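Local coordinates for IroE protein (Escherichia coli, PDB 2GZS) that hydrolyses the trilactone ring of enterobactin and its glucosylated (salmochelin) forms, preferring the iron-free siderophores and usually cutting only once, at residues A[200-205]-A[238-243]. Numbering follows the deposited sequence.
Sequences AIMEGS and VFWDFP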
loop_
_atom_site.group_PDB
_atom_site.type_symbol
_atom_site.label_atom_id
_atom_site.label_comp_id
_atom_site.label_asym_id
_atom_site.label_seq_id
_atom_site.Cartn_x
_atom_site.Cartn_y
_atom_site.Cartn_z
ATOM N N ALA A 200 5.363 7.353 -4.842
ATOM C CA ALA A 200 5.172 8.389 -3.832
ATOM C C ALA A 200 5.848 7.892 -2.554
ATOM O O ALA A 200 5.343 6.962 -1.916
ATOM C CB ALA A 200 3.700 8.667 -3.567
ATOM N N ILE A 201 6.974 8.522 -2.183
ATOM C CA ILE A 201 7.616 8.176 -0.918
ATOM C C ILE A 201 7.114 9.113 0.175
ATOM O O ILE A 201 7.018 10.326 -0.087
ATOM C CB ILE A 201 9.155 8.282 -1.038
ATOM C CG1 ILE A 201 9.663 7.337 -2.142
ATOM C CG2 ILE A 201 9.820 8.007 0.289
ATOM C CD1 ILE A 201 11.166 7.469 -2.380
HETATM N N MSE A 202 6.725 8.561 1.306
HETATM C CA MSE A 202 6.040 9.291 2.335
HETATM C C MSE A 202 6.842 9.097 3.611
HETATM O O MSE A 202 7.058 7.957 4.019
HETATM C CB MSE A 202 4.608 8.789 2.525
HETATM C CG MSE A 202 3.832 8.623 1.171
HETATM SE SE MSE A 202 2.041 7.996 1.351
HETATM C CE MSE A 202 1.198 9.710 1.364
ATOM N N GLU A 203 7.284 10.196 4.232
ATOM C CA GLU A 203 8.066 10.013 5.448
ATOM C C GLU A 203 7.621 11.053 6.477
ATOM O O GLU A 203 7.080 12.078 6.087
ATOM C CB GLU A 203 9.588 10.203 5.196
ATOM C CG GLU A 203 10.193 9.060 4.378
ATOM C CD GLU A 203 10.508 7.830 5.189
ATOM O OE1 GLU A 203 10.419 7.827 6.456
ATOM O OE2 GLU A 203 10.907 6.779 4.606
ATOM N N GLY A 204 7.800 10.783 7.750
ATOM C CA GLY A 204 7.345 11.751 8.760
ATOM C C GLY A 204 8.510 11.646 9.746
ATOM O O GLY A 204 9.467 12.244 9.310
ATOM N N SER A 205 8.190 10.860 10.741
ATOM C CA SER A 205 9.105 10.431 11.790
ATOM C C SER A 205 9.752 11.715 12.294
ATOM O O SER A 205 9.104 12.265 13.182
ATOM C CB SER A 205 10.065 9.370 11.277
ATOM O OG SER A 205 9.334 8.204 10.897
ATOM N N VAL A 238 7.566 11.395 -6.311
ATOM C CA VAL A 238 7.294 12.530 -5.474
ATOM C C VAL A 238 7.544 12.151 -4.031
ATOM O O VAL A 238 7.566 10.964 -3.678
ATOM C CB VAL A 238 5.844 13.035 -5.616
ATOM C CG1 VAL A 238 5.524 13.377 -7.084
ATOM C CG2 VAL A 238 4.822 12.022 -5.160
ATOM N N PHE A 239 7.696 13.184 -3.205
ATOM C CA PHE A 239 7.884 12.998 -1.781
ATOM C C PHE A 239 6.765 13.669 -0.976
ATOM O O PHE A 239 6.461 14.848 -1.229
ATOM C CB PHE A 239 9.251 13.599 -1.407
ATOM C CG PHE A 239 9.575 13.631 0.058
ATOM C CD1 PHE A 239 9.382 12.454 0.779
ATOM C CD2 PHE A 239 10.052 14.794 0.674
ATOM C CE1 PHE A 239 9.675 12.396 2.123
ATOM C CE2 PHE A 239 10.351 14.692 2.022
ATOM C CZ PHE A 239 10.180 13.531 2.732
ATOM N N TRP A 240 6.134 13.001 -0.069
ATOM C CA TRP A 240 5.151 13.555 0.863
ATOM C C TRP A 240 5.813 13.593 2.238
ATOM O O TRP A 240 6.196 12.549 2.770
ATOM C CB TRP A 240 3.906 12.690 0.934
ATOM C CG TRP A 240 3.038 12.644 -0.302
ATOM C CD1 TRP A 240 3.160 11.849 -1.399
ATOM C CD2 TRP A 240 1.898 13.483 -0.514
ATOM N NE1 TRP A 240 2.157 12.132 -2.301
ATOM C CE2 TRP A 240 1.383 13.133 -1.758
ATOM C CE3 TRP A 240 1.337 14.481 0.302
ATOM C CZ2 TRP A 240 0.250 13.781 -2.244
ATOM C CZ3 TRP A 240 0.199 15.125 -0.205
ATOM C CH2 TRP A 240 -0.278 14.754 -1.442
ATOM N N ASP A 241 5.944 14.785 2.787
ATOM C CA ASP A 241 6.562 14.942 4.099
ATOM C C ASP A 241 5.532 15.233 5.175
ATOM O O ASP A 241 4.641 16.101 4.939
ATOM C CB ASP A 241 7.518 16.141 4.040
ATOM C CG ASP A 241 8.490 16.157 5.195
ATOM O OD1 ASP A 241 8.509 15.261 6.040
ATOM O OD2 ASP A 241 9.270 17.152 5.154
ATOM N N PHE A 242 5.532 14.563 6.292
ATOM C CA PHE A 242 4.663 14.828 7.404
ATOM C C PHE A 242 5.525 15.134 8.632
ATOM O O PHE A 242 5.796 14.207 9.389
ATOM C CB PHE A 242 3.756 13.605 7.686
ATOM C CG PHE A 242 2.905 13.295 6.457
ATOM C CD1 PHE A 242 1.688 13.922 6.220
ATOM C CD2 PHE A 242 3.339 12.371 5.517
ATOM C CE1 PHE A 242 0.963 13.621 5.073
ATOM C CE2 PHE A 242 2.589 12.058 4.391
ATOM C CZ PHE A 242 1.375 12.679 4.152
ATOM N N PRO A 243 6.036 16.359 8.715
ATOM C CA PRO A 243 7.126 16.551 9.666
ATOM C C PRO A 243 6.780 16.242 11.120
ATOM O O PRO A 243 5.784 16.502 11.746
ATOM C CB PRO A 243 7.442 18.057 9.529
ATOM C CG PRO A 243 7.060 18.339 8.079
ATOM C CD PRO A 243 5.738 17.553 7.915
#
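One face of the W240 indole receives the methyl of M202, a selenomethionine: CE sits 4.1 Å from the centroid of the five-membered ring and 21° off its normal, a CH-pi contact, while SE stands obliquely at 5.3 Å from that centroid. Strands 198-203 and 237-241 are parallel neighbours in the alpha/beta-hydrolase sheet, 237-241 being outermost. A200 CB meets the indole edge near CD1, and the same M202 CE reaches the edge of the F242 ring. On the opposite sheet face, E203 CB lies in the plane of the F239 ring, 3.8 Å from CE1; F239 CG is anti to its backbone N (chi1 174°), beside the carbonyl carbon, and the ring's CD1-CE1 side comes nearer the neighbouring strand. Helix 247-262 packs on W240 and F242, helix 219-232 on F239. An alanine at F239 would probably leave E203 CB without its edge contact and take away the ring's packing on L220, I223 and L227. Parallel register is evident from I201 N bonding V238 O, W240 N I201 O, and E203 N W240 O (3.0 Å). E203 OE1 bonds S174 OG. Just past strand 237-241, F242 N still donates to E203 O at 2.9 Å, with an N-H...O angle of 161°.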